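PDB 5IL5: MlnD from Bacillus methylotrophicus, which belongs to the trans-AT polyketide synthase machinery linked to macrolactin, this chain being a dehydratase domain that probably removes water from carrier-bound β-hydroxyacyl intermediates. Local coordinates for residues H33-C38 / Q74-R79; R112-P117 / S125-S130; P70-I75 / L96-P101. All blocks are in the same frame, centred on the assembly; numbering follows the deposited sequence.

Interaction 1: H33-C38 / Q74-R79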
loop_
_atom_site.group_PDB
_atom_site.type_symbol
_atom_site.label_atom_id
_atom_site.label_comp_id
_atom_site.label_asym_id
_atom_site.label_seq_id
_atom_site.Cartn_x
_atom_site.Cartn_y
_atom_site.Cartn_z
ATOM N N HIS A 33 4.922 9.202 -4.072
ATOM C CA HIS A 33 5.723 10.390 -3.809
ATOM C C HIS A 33 7.057 10.224 -4.537
ATOM O O HIS A 33 7.467 9.095 -4.810
ATOM C CB HIS A 33 5.923 10.578 -2.295
ATOM C CG HIS A 33 6.745 11.762 -1.890
ATOM N ND1 HIS A 33 8.123 11.760 -1.864
ATOM C CD2 HIS A 33 6.364 12.977 -1.431
ATOM C CE1 HIS A 33 8.553 12.929 -1.421
ATOM N NE2 HIS A 33 7.505 13.685 -1.155
ATOM N N PRO A 34 7.737 11.325 -4.880
ATOM C CA PRO A 34 9.026 11.185 -5.583
ATOM C C PRO A 34 10.011 10.243 -4.900
ATOM O O PRO A 34 10.866 9.657 -5.580
ATOM C CB PRO A 34 9.565 12.625 -5.621
ATOM C CG PRO A 34 8.419 13.524 -5.239
ATOM C CD PRO A 34 7.194 12.682 -5.048
ATOM N N TYR A 35 9.933 10.089 -3.577
ATOM C CA TYR A 35 10.797 9.175 -2.846
ATOM C C TYR A 35 10.070 7.946 -2.319
ATOM O O TYR A 35 10.721 7.068 -1.748
ATOM C CB TYR A 35 11.472 9.888 -1.665
ATOM C CG TYR A 35 12.053 11.256 -1.956
ATOM C CD1 TYR A 35 12.780 11.502 -3.113
ATOM C CD2 TYR A 35 11.920 12.288 -1.037
ATOM C CE1 TYR A 35 13.323 12.748 -3.360
ATOM C CE2 TYR A 35 12.463 13.530 -1.277
ATOM C CZ TYR A 35 13.165 13.754 -2.438
ATOM O OH TYR A 35 13.706 14.993 -2.674
ATOM N N ILE A 36 8.752 7.855 -2.484
ATOM C CA ILE A 36 7.964 6.729 -1.981
ATOM C C ILE A 36 7.223 6.106 -3.157
ATOM O O ILE A 36 6.408 6.773 -3.807
ATOM C CB ILE A 36 6.986 7.157 -0.869
ATOM C CG1 ILE A 36 7.737 7.862 0.274
ATOM C CG2 ILE A 36 6.196 5.965 -0.347
ATOM C CD1 ILE A 36 6.824 8.566 1.270
ATOM N N SER A 37 7.506 4.832 -3.433
ATOM C CA SER A 37 6.936 4.187 -4.609
ATOM C C SER A 37 5.588 3.532 -4.331
ATOM O O SER A 37 4.704 3.561 -5.194
ATOM C CB SER A 37 7.914 3.151 -5.174
ATOM O OG SER A 37 8.108 2.065 -4.291
ATOM N N CYS A 38 5.398 2.944 -3.154
ATOM C CA CYS A 38 4.147 2.255 -2.874
ATOM C C CYS A 38 4.029 1.979 -1.384
ATOM O O CYS A 38 4.986 2.130 -0.621
ATOM C CB CYS A 38 4.049 0.949 -3.666
ATOM S SG CYS A 38 5.365 -0.231 -3.333
ATOM N N GLN A 74 15.478 12.998 4.155
ATOM C CA GLN A 74 14.718 11.952 4.821
ATOM C C GLN A 74 13.562 12.525 5.626
ATOM O O GLN A 74 12.569 11.829 5.865
ATOM C CB GLN A 74 15.664 11.160 5.710
ATOM C CG GLN A 74 16.664 10.387 4.899
ATOM C CD GLN A 74 17.800 9.846 5.726
ATOM O OE1 GLN A 74 17.635 8.905 6.496
ATOM N NE2 GLN A 74 18.976 10.430 5.553
ATOM N N ILE A 75 13.670 13.781 6.063
ATOM C CA ILE A 75 12.547 14.419 6.741
ATOM C C ILE A 75 11.338 14.461 5.818
ATOM O O ILE A 75 10.204 14.210 6.247
ATOM C CB ILE A 75 12.928 15.828 7.232
ATOM C CG1 ILE A 75 14.121 15.780 8.197
ATOM C CG2 ILE A 75 11.730 16.471 7.912
ATOM C CD1 ILE A 75 14.610 17.162 8.638
ATOM N N GLU A 76 11.555 14.781 4.539
ATOM C CA GLU A 76 10.465 14.732 3.566
ATOM C C GLU A 76 9.887 13.322 3.454
ATOM O O GLU A 76 8.667 13.153 3.362
ATOM C CB GLU A 76 10.956 15.241 2.210
ATOM C CG GLU A 76 9.922 15.196 1.088
ATOM C CD GLU A 76 8.729 16.086 1.345
ATOM O OE1 GLU A 76 8.823 16.982 2.210
ATOM O OE2 GLU A 76 7.703 15.896 0.657
ATOM N N MET A 77 10.743 12.297 3.464
ATOM C CA MET A 77 10.242 10.924 3.448
ATOM C C MET A 77 9.307 10.675 4.625
ATOM O O MET A 77 8.216 10.116 4.466
ATOM C CB MET A 77 11.401 9.924 3.492
ATOM C CG MET A 77 12.284 9.890 2.267
ATOM S SD MET A 77 13.786 8.920 2.518
ATOM C CE MET A 77 14.625 9.290 0.996
ATOM N N ALA A 78 9.723 11.083 5.820
ATOM C CA ALA A 78 8.885 10.883 6.995
ATOM C C ALA A 78 7.618 11.724 6.913
ATOM O O ALA A 78 6.522 11.243 7.231
ATOM C CB ALA A 78 9.680 11.215 8.254
ATOM N N ARG A 79 7.748 12.984 6.496
ATOM C CA ARG A 79 6.581 13.851 6.408
ATOM C C ARG A 79 5.570 13.297 5.422
ATOM O O ARG A 79 4.364 13.301 5.693
ATOM C CB ARG A 79 7.001 15.258 5.997
ATOM C CG ARG A 79 5.839 16.231 5.859
ATOM C CD ARG A 79 6.074 17.242 4.770
ATOM N NE ARG A 79 6.210 16.639 3.450
ATOM C CZ ARG A 79 5.197 16.145 2.742
ATOM N NH1 ARG A 79 3.960 16.172 3.222
ATOM N NH2 ARG A 79 5.417 15.627 1.545
#
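A buried His-carboxylate hydrogen bond, whose glutamate is also paired with Arg79 about one turn along the helix, joins the turn at 33-38 to the first turns of helix 74-86. His33 NE2 donates to Glu76 OE2 over 2.9 Å, meeting the anti lone pair almost in the plane of the imidazole. At the other side of the ring ND1 of His33 accepts from Tyr35 N (3.0 Å, N-H...N 171°), a bond within the type I turn from His33 to Ile36. With ND1 acting as acceptor and NE2 as donor, the neutral NE2-H tautomer is the likely one, and a flipped ring would probably lose both bonds.

In the hotdog fold an antiparallel sheet wraps round a long helix, here 74-86, and the contact joins the chain just ahead of edge strand 36-39 to that helix. Glu76 suits its place because its bent chain (chi2 63°) turns both oxygens toward Arg79: Arg79 NE binds Glu76 OE1 at 2.9 Å while NH2 binds OE2, so the guanidinium lies side-on, with the donors above the carboxylate plane. Ile212 N and Ile213 N also donate to this carboxylate, which probably keeps it ionised although buried. Beside the polar cluster, Tyr35 crosses Met77 at about a right angle, Tyr35 CB to Met77 CG 4.0 Å, and the phenol's CE2 lies 3.9 Å from Glu76 CG. Ile36 CD1 reaches the backbone O of Met77 at 3.8 Å.

Interaction 2: R112-P117 / S125-S130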
loop_
_atom_site.group_PDB
_atom_site.type_symbol
_atom_site.label_atom_id
_atom_site.label_comp_id
_atom_site.label_asym_id
_atom_site.label_seq_id
_atom_site.Cartn_x
_atom_site.Cartn_y
_atom_site.Cartn_z
ATOM N N ARG A 112 12.984 1.227 3.278
ATOM C CA ARG A 112 11.597 1.301 3.715
ATOM C C ARG A 112 11.503 2.213 4.927
ATOM O O ARG A 112 12.479 2.411 5.656
ATOM C CB ARG A 112 11.050 -0.071 4.097
ATOM C CG ARG A 112 11.592 -0.552 5.429
ATOM C CD ARG A 112 11.230 -1.974 5.724
ATOM N NE ARG A 112 11.660 -2.344 7.068
ATOM C CZ ARG A 112 11.217 -3.409 7.723
ATOM N NH1 ARG A 112 10.339 -4.212 7.145
ATOM N NH2 ARG A 112 11.650 -3.668 8.946
ATOM N N ILE A 113 10.306 2.745 5.161
ATOM C CA ILE A 113 10.022 3.531 6.354
ATOM C C ILE A 113 8.919 2.835 7.138
ATOM O O ILE A 113 7.857 2.524 6.585
ATOM C CB ILE A 113 9.622 4.976 6.002
ATOM C CG1 ILE A 113 9.311 5.769 7.275
ATOM C CG2 ILE A 113 8.433 4.996 5.054
ATOM C CD1 ILE A 113 9.212 7.261 7.052
ATOM N N VAL A 114 9.170 2.606 8.425
ATOM C CA VAL A 114 8.203 2.006 9.337
ATOM C C VAL A 114 7.656 3.117 10.215
ATOM O O VAL A 114 8.421 3.955 10.705
ATOM C CB VAL A 114 8.845 0.896 10.188
ATOM C CG1 VAL A 114 7.819 0.270 11.131
ATOM C CG2 VAL A 114 9.473 -0.164 9.300
ATOM N N LEU A 115 6.339 3.138 10.397
ATOM C CA LEU A 115 5.674 4.128 11.232
ATOM C C LEU A 115 4.863 3.422 12.307
ATOM O O LEU A 115 4.050 2.543 12.001
ATOM C CB LEU A 115 4.763 5.031 10.403
ATOM C CG LEU A 115 5.431 5.721 9.217
ATOM C CD1 LEU A 115 5.225 4.926 7.942
ATOM C CD2 LEU A 115 4.886 7.129 9.079
ATOM N N THR A 116 5.068 3.817 13.554
ATOM C CA THR A 116 4.411 3.154 14.679
ATOM C C THR A 116 3.580 4.167 15.456
ATOM O O THR A 116 4.153 5.080 16.081
ATOM C CB THR A 116 5.430 2.488 15.604
ATOM O OG1 THR A 116 6.300 1.649 14.837
ATOM C CG2 THR A 116 4.701 1.620 16.622
ATOM N N PRO A 117 2.252 4.061 15.447
ATOM C CA PRO A 117 1.430 4.978 16.244
ATOM C C PRO A 117 1.537 4.682 17.734
ATOM O O PRO A 117 1.756 3.543 18.150
ATOM C CB PRO A 117 0.009 4.707 15.735
ATOM C CG PRO A 117 0.061 3.289 15.263
ATOM C CD PRO A 117 1.430 3.107 14.684
ATOM N N SER A 125 10.800 4.939 11.477
ATOM C CA SER A 125 12.126 4.394 11.248
ATOM C C SER A 125 12.314 4.273 9.751
ATOM O O SER A 125 11.479 3.673 9.066
ATOM C CB SER A 125 12.314 3.019 11.895
ATOM O OG SER A 125 12.547 3.112 13.286
ATOM N N ILE A 126 13.402 4.833 9.252
ATOM C CA ILE A 126 13.802 4.648 7.871
ATOM C C ILE A 126 14.911 3.614 7.902
ATOM O O ILE A 126 15.940 3.816 8.556
ATOM C CB ILE A 126 14.262 5.970 7.238
ATOM C CG1 ILE A 126 13.125 6.996 7.321
ATOM C CG2 ILE A 126 14.685 5.748 5.801
ATOM C CD1 ILE A 126 13.471 8.390 6.833
ATOM N N GLU A 127 14.708 2.503 7.201
ATOM C CA GLU A 127 15.500 1.304 7.412
ATOM C C GLU A 127 15.937 0.722 6.079
ATOM O O GLU A 127 15.348 1.001 5.033
ATOM C CB GLU A 127 14.711 0.237 8.198
ATOM C CG GLU A 127 14.038 0.736 9.480
ATOM C CD GLU A 127 13.175 -0.324 10.157
ATOM O OE1 GLU A 127 12.937 -1.381 9.547
ATOM O OE2 GLU A 127 12.753 -0.114 11.312
ATOM N N LYS A 128 17.004 -0.072 6.129
ATOM C CA LYS A 128 17.221 -1.078 5.103
ATOM C C LYS A 128 16.147 -2.145 5.240
ATOM O O LYS A 128 15.872 -2.621 6.344
ATOM C CB LYS A 128 18.604 -1.717 5.214
ATOM C CG LYS A 128 19.793 -0.823 4.876
ATOM C CD LYS A 128 21.069 -1.659 4.765
ATOM C CE LYS A 128 22.276 -0.807 4.399
ATOM N NZ LYS A 128 23.577 -1.422 4.809
ATOM N N GLN A 129 15.543 -2.526 4.117
ATOM C CA GLN A 129 14.530 -3.570 4.166
ATOM C C GLN A 129 15.133 -4.928 4.506
ATOM O O GLN A 129 14.472 -5.754 5.142
ATOM C CB GLN A 129 13.794 -3.632 2.829
ATOM C CG GLN A 129 12.614 -4.557 2.843
ATOM C CD GLN A 129 11.728 -4.383 1.638
ATOM O OE1 GLN A 129 12.182 -4.498 0.501
ATOM N NE2 GLN A 129 10.461 -4.078 1.878
ATOM N N SER A 130 16.374 -5.184 4.085
ATOM C CA SER A 130 16.946 -6.518 4.244
ATOM C C SER A 130 17.162 -6.874 5.713
ATOM O O SER A 130 16.950 -8.025 6.113
ATOM C CB SER A 130 18.256 -6.626 3.468
ATOM O OG SER A 130 19.221 -5.733 3.984
#
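Arg112 and Glu127 face one another across a β-hairpin, their side chains crossing obliquely with the guanidinium and carboxylate planes 46° apart. Arg112 CG sits in the crowded position between backbone N and carbonyl carbon, and from there the chain runs extended to NE, so that the edge of the guanidinium is turned to its partner. Two nitrogens converge on a single oxygen: Arg112 NH2 meets Glu127 OE1 at 2.7 Å, nearly along its C-O axis, and NE meets the same OE1 at 3.0 Å from above the carboxylate plane. Neither bond is quite straight (147° and 136° at the hydrogens), the price of sharing one acceptor. Val114 CG2 lies over one face of the guanidinium, 3.7 Å above its plane and toward the rim, while Gln129 crosses the arginine chain near CD.

Strands 111-117 and 122-128 form the antiparallel hairpin beneath. Arg112 with Glu127 and Val114 with Ser125 are hydrogen-bonded pairs; Val114 N reaches Ser125 O at 2.6 Å, and Ser125 N returns to Val114 O. Between them Ile113 and Ile126 make a non-hydrogen-bonded pair on the opposite face, crossing obliquely with CD1 of Ile113 3.9 Å from CG1 of Ile126. Branched aliphatic residues suit that face because it looks onto helix 74-86, where Ile113 meets Ala81. Further along, Leu115 and Pro117 pack on Phe43 of the second subunit.

The two faces thus differ in chemistry: hydrocarbon against the helix, and on the other an ion pair across neighbouring strands, in which the arginine's charge would favour the ionised form of the buried Glu127.

Interaction 3: P70-I75 / L96-P101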
loop_
_atom_site.group_PDB
_atom_site.type_symbol
_atom_site.label_atom_id
_atom_site.label_comp_id
_atom_site.label_asym_id
_atom_site.label_seq_id
_atom_site.Cartn_x
_atom_site.Cartn_y
_atom_site.Cartn_z
ATOM N N PRO A 70 21.284 12.760 0.217
ATOM C CA PRO A 70 21.397 13.790 1.257
ATOM C C PRO A 70 20.672 13.384 2.532
ATOM O O PRO A 70 19.581 12.812 2.495
ATOM C CB PRO A 70 20.759 15.026 0.611
ATOM C CG PRO A 70 20.042 14.527 -0.605
ATOM C CD PRO A 70 20.795 13.326 -1.050
ATOM N N PHE A 71 21.291 13.700 3.670
ATOM C CA PHE A 71 20.739 13.296 4.956
ATOM C C PHE A 71 19.335 13.844 5.160
ATOM O O PHE A 71 18.384 13.087 5.377
ATOM C CB PHE A 71 21.651 13.764 6.092
ATOM C CG PHE A 71 22.948 13.031 6.165
ATOM C CD1 PHE A 71 22.977 11.727 6.622
ATOM C CD2 PHE A 71 24.137 13.638 5.801
ATOM C CE1 PHE A 71 24.162 11.035 6.703
ATOM C CE2 PHE A 71 25.330 12.945 5.876
ATOM C CZ PHE A 71 25.341 11.639 6.331
ATOM N N LEU A 72 19.189 15.169 5.102
ATOM C CA LEU A 72 17.992 15.804 5.635
ATOM C C LEU A 72 16.762 15.608 4.758
ATOM O O LEU A 72 15.641 15.800 5.240
ATOM C CB LEU A 72 18.250 17.298 5.832
ATOM C CG LEU A 72 19.339 17.673 6.847
ATOM C CD1 LEU A 72 19.349 19.168 7.132
ATOM C CD2 LEU A 72 19.203 16.881 8.142
ATOM N N SER A 73 16.926 15.187 3.505
ATOM C CA SER A 73 15.755 14.920 2.680
ATOM C C SER A 73 14.925 13.770 3.224
ATOM O O SER A 73 13.786 13.574 2.787
ATOM C CB SER A 73 16.173 14.612 1.245
ATOM O OG SER A 73 16.438 15.800 0.521
ATOM N N GLN A 74 15.478 12.998 4.155
ATOM C CA GLN A 74 14.718 11.952 4.821
ATOM C C GLN A 74 13.562 12.525 5.626
ATOM O O GLN A 74 12.569 11.829 5.865
ATOM C CB GLN A 74 15.664 11.160 5.710
ATOM C CG GLN A 74 16.664 10.387 4.899
ATOM C CD GLN A 74 17.800 9.846 5.726
ATOM O OE1 GLN A 74 17.635 8.905 6.496
ATOM N NE2 GLN A 74 18.976 10.430 5.553
ATOM N N ILE A 75 13.670 13.781 6.063
ATOM C CA ILE A 75 12.547 14.419 6.741
ATOM C C ILE A 75 11.338 14.461 5.818
ATOM O O ILE A 75 10.204 14.210 6.247
ATOM C CB ILE A 75 12.928 15.828 7.232
ATOM C CG1 ILE A 75 14.121 15.780 8.197
ATOM C CG2 ILE A 75 11.730 16.471 7.912
ATOM C CD1 ILE A 75 14.610 17.162 8.638
ATOM N N LEU A 96 14.652 13.923 16.029
ATOM C CA LEU A 96 15.196 13.242 14.866
ATOM C C LEU A 96 16.590 12.718 15.184
ATOM O O LEU A 96 17.390 13.394 15.835
ATOM C CB LEU A 96 15.250 14.181 13.664
ATOM C CG LEU A 96 13.934 14.826 13.228
ATOM C CD1 LEU A 96 13.644 16.099 14.023
ATOM C CD2 LEU A 96 13.980 15.132 11.743
ATOM N N SER A 97 16.870 11.494 14.743
ATOM C CA SER A 97 18.150 10.844 15.002
ATOM C C SER A 97 18.669 10.241 13.704
ATOM O O SER A 97 17.993 9.409 13.094
ATOM C CB SER A 97 18.001 9.764 16.074
ATOM O OG SER A 97 19.247 9.158 16.345
ATOM N N PHE A 98 19.860 10.656 13.284
ATOM C CA PHE A 98 20.491 10.140 12.074
ATOM C C PHE A 98 21.650 9.236 12.472
ATOM O O PHE A 98 22.587 9.680 13.142
ATOM C CB PHE A 98 20.957 11.282 11.173
ATOM C CG PHE A 98 19.826 12.109 10.623
ATOM C CD1 PHE A 98 19.226 13.100 11.387
ATOM C CD2 PHE A 98 19.342 11.875 9.346
ATOM C CE1 PHE A 98 18.182 13.850 10.875
ATOM C CE2 PHE A 98 18.302 12.624 8.838
ATOM C CZ PHE A 98 17.722 13.608 9.603
ATOM N N ARG A 99 21.586 7.974 12.050
ATOM C CA ARG A 99 22.531 6.955 12.486
ATOM C C ARG A 99 23.439 6.420 11.391
ATOM O O ARG A 99 24.582 6.064 11.681
ATOM C CB ARG A 99 21.770 5.785 13.116
ATOM C CG ARG A 99 21.262 6.108 14.503
ATOM C CD ARG A 99 20.288 5.077 15.014
ATOM N NE ARG A 99 20.798 3.715 14.914
ATOM C CZ ARG A 99 20.226 2.674 15.506
ATOM N NH1 ARG A 99 19.136 2.841 16.246
ATOM N NH2 ARG A 99 20.743 1.466 15.357
ATOM N N GLU A 100 22.966 6.334 10.154
ATOM C CA GLU A 100 23.785 5.833 9.063
ATOM C C GLU A 100 23.497 6.634 7.803
ATOM O O GLU A 100 22.363 7.088 7.598
ATOM C CB GLU A 100 23.531 4.340 8.783
ATOM C CG GLU A 100 24.008 3.397 9.885
ATOM C CD GLU A 100 25.523 3.391 10.061
ATOM O OE1 GLU A 100 26.238 3.801 9.112
ATOM O OE2 GLU A 100 25.992 2.972 11.146
ATOM N N PRO A 101 24.501 6.840 6.952
ATOM C CA PRO A 101 24.251 7.453 5.646
ATOM C C PRO A 101 23.673 6.461 4.651
ATOM O O PRO A 101 23.929 5.256 4.707
ATOM C CB PRO A 101 25.643 7.917 5.205
ATOM C CG PRO A 101 26.566 6.969 5.871
ATOM C CD PRO A 101 25.940 6.646 7.198
#
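Phe98 fills the tight side of this contact, its ring pushed from strand 92-98 toward the turn that leads into helix 74-86. Its closest neighbour there is Phe71 O, 3.5 Å from Phe98 CE2. Leu72 crosses the ring at about a right angle, bringing CD2 of Leu72 to 3.9 Å from CZ of Phe98. The tip of Gln74 meets the edge of the same ring, NE2 4.0 Å from CE2 of Phe98, with the amide and ring planes nearly perpendicular (89°). A weak hydrogen bond from NE2 to that same Phe71 O holds the amide, and OE1 makes a weak one with Ser136. The next residue, Ile75, crosses Leu96 at about a right angle, Ile75 CG1 to Leu96 CD2 3.6 Å, two branched side chains well suited to a buried interface of helix and strand.

The double-hotdog fold places this contact at the seam of its halves: strand 92-98 pairs with strand 239-245, whose Ile240 touches Leu72, Leu96 and Phe98. Close packing continues toward the margin, where the Phe71 side chain runs alongside Pro101 in the same direction, CE1 of Phe71 3.8 Å from CB of Pro101; Phe71 stays buried, helped by Leu236 and Pro237. The loose side is at Glu100, exposed to solvent as befits a charged residue: its CB points away from the turn, and its approach is merely that of its backbone O, 4.4 Å from Phe71 CE1 at the ring edge.

Helix 74-86 and the turn leading into it relate the three contacts, whose centres lie 12 to 13 Å apart in the N-terminal hotdog. Gln74 and Ile75 belong to the segments of both interactions 1 and 3, though they meet a partner only in interaction 3. Interaction 1 meets the outer strand's approach, interaction 3 the seam with the C-terminal half. Interaction 2 supplies two strands of the sheet against which the helix packs. Ile113 CD1 comes to 3.6 Å from Ala78 CA, and Ile126 CD1 to 3.7 Å from Gln74 O, so that its isoleucine pair touches the helical segments of both other contacts. Tyr35 CE2, 4.3 Å from Ser73 O, brings interaction 1 up to the turn of interaction 3.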